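Local coordinates for protein salmonella typhimurium DB7155 bacteriophage DET7 tailspike (Bacteriophage, PDB 2V5I) that binds the O-antigen polysaccharide of its Salmonella host and probably cleaves it, as the trimeric receptor-binding tailspike of phage Det7, at residues K59-C65 / G81-N87; T157-A163 / A177-C183. All coordinates share one frame; numbering follows the deposited sequence.

How the contacts relate
Both contacts are parallel strand pairings between successive coils of the beta-helix, near its N-terminal end and in series along the chain: contact 1 (59-65 with 81-87) closes before contact 2 (157-163 with 177-183) opens. Their centres lie 14 Å apart, and they belong to different walls of the coil. The walls meet in the core, where CD1 of Ile86 in contact 1 packs on CD1 of Ile160 in contact 2 at 3.8 Å. Contact 1 also lies at the trimer interface, touched by both other subunits, whereas contact 2 is touched by no other chain and carries a salt-bridge network within its own subunit.

Contact 1: residues K59-C65 / G81-N87; sequences KILTINC and GPGSVIN
Asn64 and Asn87 run alongside each other in the same direction, with their amide planes only 5° apart. ND2 of Asn64 comes within 3.0 Å of OD1 of Asn87, but the angle is too poor for a hydrogen bond; the amides share nearly one plane, edge to edge, without being joined. On the same face, the methyl CG2 of Thr62 approaches OD1 of Asn87 obliquely. The opposite face is apolar: Ile63 packs flank to flank with Ile86, CD1 of Ile63 meeting CG1 of Ile86 at 4.0 Å, and SG of Cys65 reaches CG2 of Ile86. Straight backbone bonds hold this register, among them Asn87 N to Ile63 O at 2.8 Å.

Ahead of strand 85-87 the chain makes a type II turn from Gly81 to Ser84. Ser84 turns OG back beside its own backbone N (chi1 -66°), where it donates to Gly81 O at 2.8 Å and receives Leu61 N at 3.2 Å. A water donates to both Ser84 OG and Lys59 O, and the latter also accepts Gly81 N, which comes in from above the carbonyl plane. Ile60 lays its branches against Pro82 O, CG1 being nearest at 3.3 Å.

Lys66 of a second subunit donates through NZ to Ile60 O and Thr62 OG1, so the asparagine-bearing face looks into the trimer interface. Aligned asparagines on one face and stacked isoleucines on the other are characteristic of a parallel beta-helix, here the P22-tailspike-like fold of the pectate lyase clan.

Contact 2: residues T157-A163 / A177-C183; sequences TLDIRSA and AYLFRSC
One carboxylate, that of Asp159, is held by two arginines that reach its OD2 from opposite sides of the carboxylate plane, Arg161 well above it and Arg181 close to it. Arg161, two residues along the same strand, takes the group side-on with two nitrogens, NE to OD1 at 3.1 Å and NH2 to OD2 at 2.8 Å. Arg181, on the neighbouring strand, makes a salt bridge to OD2 through NE at 2.9 Å on the syn side, in a nearly straight bond (172°). The carboxylate is tipped along the strand toward Arg161 by the trans chi1 of Asp159 (-179°), and there the NE of Arg181 meets it as well. The two guanidinium planes stand 88° apart, and the shared carboxylate probably offsets their charges. A water bridges OD2 to Arg181 NH2, CD2 of Leu179 lies against one face of the Arg181 guanidinium, and Glu205 on the next strand binds its NH1.

The side chains of Leu158, Ile160, Tyr178 and Phe180 occupy the other face. Ile160 and Phe180 point the same way, CD1 of Ile160 touching CE2 of Phe180 at 3.9 Å, while Leu158 crosses Tyr178 at an angle, its CB and CD2 on the CD2-CE2 side of the ring. Beyond the strands, Ser162 and Ser182 both take left-handed backbone angles and turn the chain. After that corner Ala163 N donates to Cys183 SG at 3.4 Å, a thiol accepting a backbone bond, and a water links Ala163 O to Ser182 O.

Strand 73-78 continues the wall beyond 157-161 by backbone bonds from Gly73, Leu75 and Phe77. Next to 177-181, Phe204 of strand 202-205 stacks on Phe180. Inward, Ile168 of strand 167-169 touches Ile160, Tyr178 and Phe180, while strands 85-92 and 187-196 supply further core contacts.

Contact 1: residues K59-C65 / G81-N87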
ATOM      1  N   LYS A  59       2.080  22.625 -36.500  1.00 11.77           N
ATOM      2  CA  LYS A  59       2.482  23.659 -35.547  1.00 11.48           C
ATOM      3  C   LYS A  59       2.332  23.157 -34.108  1.00 13.05           C
ATOM      4  O   LYS A  59       1.453  22.364 -33.792  1.00 15.04           O
ATOM      5  CB  LYS A  59       1.665  24.947 -35.780  1.00 14.16           C
ATOM      6  CG  LYS A  59       1.998  25.631 -37.110  1.00 15.49           C
ATOM      7  CD  LYS A  59       1.222  26.917 -37.339  1.00 19.47           C
ATOM      8  CE  LYS A  59      -0.251  26.709 -37.395  1.00 19.19           C
ATOM      9  NZ  LYS A  59      -0.881  27.945 -37.999  1.00 18.32           N
ATOM     10  N   ILE A  60       3.241  23.602 -33.274  1.00 12.47           N
ATOM     11  CA  ILE A  60       3.288  23.191 -31.864  1.00 12.91           C
ATOM     12  C   ILE A  60       2.624  24.299 -31.104  1.00 12.82           C
ATOM     13  O   ILE A  60       3.265  25.333 -30.795  1.00 13.09           O
ATOM     14  CB  ILE A  60       4.735  23.004 -31.398  1.00 12.69           C
ATOM     15  CG1 ILE A  60       5.411  21.903 -32.242  1.00 15.99           C
ATOM     16  CG2 ILE A  60       4.760  22.609 -29.977  1.00 14.14           C
ATOM     17  CD1 ILE A  60       6.903  21.837 -32.005  1.00 17.07           C
ATOM     18  N   LEU A  61       1.348  24.140 -30.834  1.00 12.97           N
ATOM     19  CA  LEU A  61       0.555  25.194 -30.198  1.00 10.88           C
ATOM     20  C   LEU A  61       0.260  24.903 -28.747  1.00 12.07           C
ATOM     21  O   LEU A  61       0.152  23.738 -28.344  1.00 12.08           O
ATOM     22  CB  LEU A  61      -0.781  25.408 -30.959  1.00 11.33           C
ATOM     23  CG  LEU A  61      -0.685  25.837 -32.429  1.00 12.87           C
ATOM     24  CD1 LEU A  61      -2.055  26.163 -32.984  1.00 17.00           C
ATOM     25  CD2 LEU A  61       0.288  27.013 -32.586  1.00 12.28           C
ATOM     26  N   THR A  62       0.131  25.969 -27.981  1.00 11.98           N
ATOM     27  CA  THR A  62      -0.457  25.918 -26.607  1.00 11.80           C
ATOM     28  C   THR A  62      -1.841  26.481 -26.690  1.00 13.96           C
ATOM     29  O   THR A  62      -1.978  27.699 -26.945  1.00 12.25           O
ATOM     30  CB  THR A  62       0.408  26.738 -25.686  1.00 14.12           C
ATOM     31  OG1 THR A  62       1.738  26.204 -25.717  1.00 21.17           O
ATOM     32  CG2 THR A  62      -0.066  26.690 -24.261  1.00 18.69           C
ATOM     33  N   ILE A  63      -2.853  25.640 -26.454  1.00 11.72           N
ATOM     34  CA  ILE A  63      -4.246  26.025 -26.618  1.00 11.32           C
ATOM     35  C   ILE A  63      -4.748  26.208 -25.225  1.00 11.10           C
ATOM     36  O   ILE A  63      -4.798  25.256 -24.457  1.00 13.32           O
ATOM     37  CB  ILE A  63      -5.115  24.963 -27.349  1.00 10.56           C
ATOM     38  CG1 ILE A  63      -4.447  24.553 -28.690  1.00 13.42           C
ATOM     39  CG2 ILE A  63      -6.521  25.469 -27.526  1.00 14.32           C
ATOM     40  CD1 ILE A  63      -5.206  23.515 -29.454  1.00 19.87           C
ATOM     41  N   ASN A  64      -5.106  27.446 -24.892  1.00  9.40           N
ATOM     42  CA  ASN A  64      -5.640  27.790 -23.601  1.00  8.91           C
ATOM     43  C   ASN A  64      -7.135  27.988 -23.706  1.00 12.55           C
ATOM     44  O   ASN A  64      -7.597  28.933 -24.343  1.00 12.87           O
ATOM     45  CB  ASN A  64      -4.946  29.060 -23.094  1.00 11.81           C
ATOM     46  CG  ASN A  64      -3.469  28.862 -22.901  1.00 16.91           C
ATOM     47  OD1 ASN A  64      -2.629  29.584 -23.476  1.00 29.96           O
ATOM     48  ND2 ASN A  64      -3.133  27.881 -22.139  1.00 16.86           N
ATOM     49  N   CYS A  65      -7.915  27.089 -23.110  1.00 10.62           N
ATOM     50  CA  CYS A  65      -9.366  27.197 -23.232  1.00 10.84           C
ATOM     51  C   CYS A  65      -9.948  27.933 -22.036  1.00 12.06           C
ATOM     52  O   CYS A  65      -9.648  27.591 -20.887  1.00 13.85           O
ATOM     53  CB  CYS A  65     -10.002  25.824 -23.340  1.00 12.43           C
ATOM     54  SG  CYS A  65      -9.312  24.846 -24.716  1.00 14.46           S
ATOM     55  N   GLY A  81       1.318  19.507 -33.952  1.00 13.71           N
ATOM     56  CA  GLY A  81       2.748  19.321 -33.768  1.00 13.00           C
ATOM     57  C   GLY A  81       3.073  18.678 -32.456  1.00 12.71           C
ATOM     58  O   GLY A  81       2.327  18.782 -31.474  1.00 13.97           O
ATOM     59  N   PRO A  82       4.209  18.006 -32.398  1.00 13.70           N
ATOM     60  CA  PRO A  82       4.546  17.309 -31.191  1.00 14.14           C
ATOM     61  C   PRO A  82       4.860  18.238 -30.081  1.00 14.04           C
ATOM     62  O   PRO A  82       5.573  19.213 -30.296  1.00 14.67           O
ATOM     63  CB  PRO A  82       5.779  16.487 -31.586  1.00 16.05           C
ATOM     64  CG  PRO A  82       6.316  17.172 -32.795  1.00 17.45           C
ATOM     65  CD  PRO A  82       5.192  17.840 -33.473  1.00 15.14           C
ATOM     66  N   GLY A  83       4.357  17.928 -28.887  1.00 15.80           N
ATOM     67  CA  GLY A  83       4.570  18.810 -27.761  1.00 15.29           C
ATOM     68  C   GLY A  83       3.466  19.825 -27.574  1.00 14.78           C
ATOM     69  O   GLY A  83       3.548  20.658 -26.716  1.00 16.36           O
ATOM     70  N   SER A  84       2.440  19.773 -28.414  1.00 12.73           N
ATOM     71  CA  SER A  84       1.322  20.685 -28.226  1.00  9.48           C
ATOM     72  C   SER A  84       0.636  20.403 -26.866  1.00 10.22           C
ATOM     73  O   SER A  84       0.608  19.264 -26.429  1.00 10.72           O
ATOM     74  CB  SER A  84       0.302  20.541 -29.367  1.00 12.27           C
ATOM     75  OG  SER A  84       0.850  20.976 -30.629  1.00 12.44           O
ATOM     76  N   VAL A  85      -0.057  21.408 -26.331  1.00 10.11           N
ATOM     77  CA  VAL A  85      -0.755  21.282 -25.024  1.00  8.37           C
ATOM     78  C   VAL A  85      -2.122  21.893 -25.191  1.00 10.06           C
ATOM     79  O   VAL A  85      -2.224  22.969 -25.738  1.00 10.72           O
ATOM     80  CB  VAL A  85       0.007  21.993 -23.899  1.00 12.26           C
ATOM     81  CG1 VAL A  85      -0.789  22.003 -22.615  1.00 14.51           C
ATOM     82  CG2 VAL A  85       1.348  21.291 -23.694  1.00 13.16           C
ATOM     83  N   ILE A  86      -3.135  21.224 -24.670  1.00  8.98           N
ATOM     84  CA  ILE A  86      -4.509  21.761 -24.621  1.00  8.38           C
ATOM     85  C   ILE A  86      -4.908  21.897 -23.164  1.00  9.18           C
ATOM     86  O   ILE A  86      -5.068  20.891 -22.471  1.00 10.15           O
ATOM     87  CB  ILE A  86      -5.508  20.806 -25.383  1.00  8.80           C
ATOM     88  CG1 ILE A  86      -4.982  20.529 -26.814  1.00 10.99           C
ATOM     89  CG2 ILE A  86      -6.854  21.454 -25.459  1.00 11.42           C
ATOM     90  CD1 ILE A  86      -5.849  19.502 -27.601  1.00 13.97           C
ATOM     91  N   ASN A  87      -5.007  23.138 -22.685  1.00  8.60           N
ATOM     92  CA  ASN A  87      -5.343  23.423 -21.285  1.00  8.68           C
ATOM     93  C   ASN A  87      -6.818  23.695 -21.107  1.00 11.16           C
ATOM     94  O   ASN A  87      -7.396  24.578 -21.750  1.00 11.54           O
ATOM     95  CB  ASN A  87      -4.566  24.675 -20.809  1.00 10.49           C
ATOM     96  CG  ASN A  87      -3.075  24.436 -20.728  1.00 17.48           C
ATOM     97  OD1 ASN A  87      -2.237  25.123 -21.381  1.00 20.84           O
ATOM     98  ND2 ASN A  87      -2.720  23.463 -19.948  1.00 12.82           N
TER
HETATM   99  O   HOH W   1      -0.900  22.004 -32.446  1.00 25.16           O

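Contact 2: residues T157-A163 / A177-C183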
ATOM      1  N   THR A 157     -17.307  14.784 -28.879  1.00  9.32           N
ATOM      2  CA  THR A 157     -16.014  14.089 -28.904  1.00 10.46           C
ATOM      3  C   THR A 157     -14.924  15.018 -29.436  1.00 11.84           C
ATOM      4  O   THR A 157     -15.045  15.550 -30.544  1.00 12.82           O
ATOM      5  CB  THR A 157     -16.066  12.821 -29.769  1.00 10.42           C
ATOM      6  OG1 THR A 157     -17.047  11.925 -29.243  1.00 11.34           O
ATOM      7  CG2 THR A 157     -14.663  12.115 -29.778  1.00 12.07           C
ATOM      8  N   LEU A 158     -13.848  15.146 -28.656  1.00 10.88           N
ATOM      9  CA  LEU A 158     -12.589  15.711 -29.178  1.00 11.23           C
ATOM     10  C   LEU A 158     -11.744  14.569 -29.721  1.00 11.95           C
ATOM     11  O   LEU A 158     -11.316  13.715 -28.971  1.00 11.36           O
ATOM     12  CB  LEU A 158     -11.804  16.521 -28.139  1.00 10.87           C
ATOM     13  CG  LEU A 158     -10.631  17.290 -28.743  1.00 13.13           C
ATOM     14  CD1 LEU A 158     -11.082  18.292 -29.769  1.00 12.60           C
ATOM     15  CD2 LEU A 158      -9.915  17.975 -27.616  1.00 12.55           C
ATOM     16  N   ASP A 159     -11.508  14.559 -31.036  1.00 10.20           N
ATOM     17  CA  ASP A 159     -10.890  13.426 -31.765  1.00 12.06           C
ATOM     18  C   ASP A 159      -9.530  13.937 -32.256  1.00 12.30           C
ATOM     19  O   ASP A 159      -9.451  14.676 -33.234  1.00 13.70           O
ATOM     20  CB  ASP A 159     -11.842  12.981 -32.902  1.00 12.73           C
ATOM     21  CG  ASP A 159     -11.345  11.805 -33.709  1.00 15.77           C
ATOM     22  OD1 ASP A 159     -10.121  11.543 -33.719  1.00 18.23           O
ATOM     23  OD2 ASP A 159     -12.222  11.132 -34.348  1.00 18.99           O
ATOM     24  N   ILE A 160      -8.461  13.516 -31.585  1.00 10.46           N
ATOM     25  CA  ILE A 160      -7.089  13.907 -31.946  1.00 10.52           C
ATOM     26  C   ILE A 160      -6.458  12.773 -32.741  1.00  9.72           C
ATOM     27  O   ILE A 160      -6.454  11.627 -32.314  1.00 10.71           O
ATOM     28  CB  ILE A 160      -6.304  14.251 -30.682  1.00 12.70           C
ATOM     29  CG1 ILE A 160      -6.915  15.531 -30.059  1.00 14.60           C
ATOM     30  CG2 ILE A 160      -4.830  14.447 -31.035  1.00 13.05           C
ATOM     31  CD1 ILE A 160      -6.307  15.910 -28.815  1.00 18.60           C
ATOM     32  N   ARG A 161      -5.978  13.079 -33.958  1.00 11.27           N
ATOM     33  CA  ARG A 161      -5.586  12.047 -34.915  1.00 13.04           C
ATOM     34  C   ARG A 161      -4.093  12.065 -35.246  1.00 12.12           C
ATOM     35  O   ARG A 161      -3.515  13.121 -35.489  1.00 12.54           O
ATOM     36  CB  ARG A 161      -6.380  12.246 -36.215  1.00 13.28           C
ATOM     37  CG  ARG A 161      -7.794  11.950 -35.972  1.00 17.51           C
ATOM     38  CD  ARG A 161      -8.587  11.815 -37.164  1.00 17.96           C
ATOM     39  NE  ARG A 161      -9.945  11.525 -36.777  1.00 17.77           N
ATOM     40  CZ  ARG A 161     -10.955  11.389 -37.633  1.00 18.38           C
ATOM     41  NH1 ARG A 161     -10.725  11.507 -38.944  1.00 18.67           N
ATOM     42  NH2 ARG A 161     -12.187  11.140 -37.176  1.00 20.39           N
ATOM     43  N   SER A 162      -3.462  10.903 -35.136  1.00 12.53           N
ATOM     44  CA  SER A 162      -2.050  10.714 -35.502  1.00 13.51           C
ATOM     45  C   SER A 162      -1.080  11.761 -34.962  1.00 15.28           C
ATOM     46  O   SER A 162      -0.256  12.325 -35.705  1.00 17.81           O
ATOM     47  CB  SER A 162      -1.928  10.590 -37.029  1.00 14.96           C
ATOM     48  OG  SER A 162      -2.690   9.487 -37.518  1.00 16.39           O
ATOM     49  N   ALA A 163      -1.155  11.990 -33.669  1.00 13.35           N
ATOM     50  CA  ALA A 163      -0.297  12.954 -32.986  1.00 15.82           C
ATOM     51  C   ALA A 163       0.713  12.217 -32.083  1.00 15.07           C
ATOM     52  O   ALA A 163       0.536  11.054 -31.731  1.00 15.31           O
ATOM     53  CB  ALA A 163      -1.127  13.907 -32.170  1.00 17.58           C
ATOM     54  N   ALA A 177     -16.524  13.052 -24.709  1.00  7.17           N
ATOM     55  CA  ALA A 177     -15.481  12.037 -24.938  1.00  9.70           C
ATOM     56  C   ALA A 177     -14.199  12.661 -25.468  1.00  9.50           C
ATOM     57  O   ALA A 177     -14.238  13.597 -26.208  1.00 10.65           O
ATOM     58  CB  ALA A 177     -15.961  11.004 -25.895  1.00  9.35           C
ATOM     59  N   TYR A 178     -13.044  12.091 -25.053  1.00  8.26           N
ATOM     60  CA  TYR A 178     -11.774  12.448 -25.573  1.00 10.08           C
ATOM     61  C   TYR A 178     -11.190  11.200 -26.212  1.00  9.67           C
ATOM     62  O   TYR A 178     -11.084  10.159 -25.579  1.00 10.97           O
ATOM     63  CB  TYR A 178     -10.880  12.951 -24.418  1.00 10.14           C
ATOM     64  CG  TYR A 178     -11.358  14.293 -23.903  1.00 10.67           C
ATOM     65  CD1 TYR A 178     -12.345  14.386 -22.888  1.00 10.12           C
ATOM     66  CD2 TYR A 178     -10.854  15.482 -24.438  1.00 10.73           C
ATOM     67  CE1 TYR A 178     -12.806  15.637 -22.471  1.00 10.54           C
ATOM     68  CE2 TYR A 178     -11.320  16.727 -24.020  1.00  8.27           C
ATOM     69  CZ  TYR A 178     -12.268  16.788 -23.017  1.00  8.67           C
ATOM     70  OH  TYR A 178     -12.669  18.061 -22.634  1.00  9.22           O
ATOM     71  N   LEU A 179     -10.865  11.289 -27.501  1.00  9.60           N
ATOM     72  CA  LEU A 179     -10.502  10.122 -28.297  1.00 10.89           C
ATOM     73  C   LEU A 179      -9.213  10.434 -29.010  1.00 12.23           C
ATOM     74  O   LEU A 179      -9.111  11.465 -29.652  1.00 12.10           O
ATOM     75  CB  LEU A 179     -11.605   9.851 -29.324  1.00  9.67           C
ATOM     76  CG  LEU A 179     -11.287   8.844 -30.425  1.00 13.91           C
ATOM     77  CD1 LEU A 179     -10.931   7.489 -29.852  1.00 14.37           C
ATOM     78  CD2 LEU A 179     -12.469   8.768 -31.329  1.00 15.06           C
ATOM     79  N   PHE A 180      -8.198   9.583 -28.836  1.00  9.28           N
ATOM     80  CA  PHE A 180      -6.935   9.691 -29.541  1.00 10.96           C
ATOM     81  C   PHE A 180      -6.857   8.524 -30.515  1.00 10.23           C
ATOM     82  O   PHE A 180      -6.822   7.359 -30.078  1.00 10.54           O
ATOM     83  CB  PHE A 180      -5.789   9.597 -28.537  1.00 10.40           C
ATOM     84  CG  PHE A 180      -5.650  10.820 -27.657  1.00 11.24           C
ATOM     85  CD1 PHE A 180      -6.446  10.955 -26.516  1.00 11.93           C
ATOM     86  CD2 PHE A 180      -4.721  11.769 -27.940  1.00 11.38           C
ATOM     87  CE1 PHE A 180      -6.325  12.104 -25.733  1.00 15.24           C
ATOM     88  CE2 PHE A 180      -4.547  12.849 -27.148  1.00 13.84           C
ATOM     89  CZ  PHE A 180      -5.328  13.006 -26.043  1.00 12.04           C
ATOM     90  N   ARG A 181      -6.728   8.806 -31.822  1.00 10.83           N
ATOM     91  CA  ARG A 181      -6.687   7.761 -32.838  1.00 12.21           C
ATOM     92  C   ARG A 181      -5.267   7.734 -33.416  1.00 12.55           C
ATOM     93  O   ARG A 181      -4.758   8.778 -33.875  1.00 13.42           O
ATOM     94  CB  ARG A 181      -7.633   8.106 -33.988  1.00 13.49           C
ATOM     95  CG  ARG A 181      -9.091   8.022 -33.676  1.00 16.13           C
ATOM     96  CD  ARG A 181      -9.823   8.296 -34.962  1.00 19.35           C
ATOM     97  NE  ARG A 181     -11.266   8.410 -34.796  1.00 16.49           N
ATOM     98  CZ  ARG A 181     -12.082   7.359 -34.763  1.00 23.86           C
ATOM     99  NH1 ARG A 181     -11.580   6.131 -34.786  1.00 29.92           N
ATOM    100  NH2 ARG A 181     -13.393   7.534 -34.627  1.00 27.73           N
ATOM    101  N   SER A 182      -4.607   6.585 -33.345  1.00 11.11           N
ATOM    102  CA  SER A 182      -3.279   6.362 -33.869  1.00 11.52           C
ATOM    103  C   SER A 182      -2.213   7.327 -33.274  1.00 11.71           C
ATOM    104  O   SER A 182      -1.289   7.776 -33.996  1.00 13.18           O
ATOM    105  CB  SER A 182      -3.285   6.509 -35.380  1.00 13.11           C
ATOM    106  OG  SER A 182      -4.118   5.523 -35.913  1.00 16.64           O
ATOM    107  N   CYS A 183      -2.338   7.613 -31.985  1.00 11.00           N
ATOM    108  CA  CYS A 183      -1.437   8.508 -31.297  1.00 11.17           C
ATOM    109  C   CYS A 183      -0.422   7.726 -30.474  1.00  9.31           C
ATOM    110  O   CYS A 183      -0.681   6.587 -30.109  1.00  9.99           O
ATOM    111  CB  CYS A 183      -2.181   9.491 -30.382  1.00 10.67           C
ATOM    112  SG  CYS A 183      -3.251  10.610 -31.354  1.00 13.21           S
TER
HETATM  113  O   HOH W   2     -14.690  10.169 -34.170  1.00 20.69           O
HETATM  114  O   HOH W   3       1.633   9.083 -33.514  1.00 36.74           O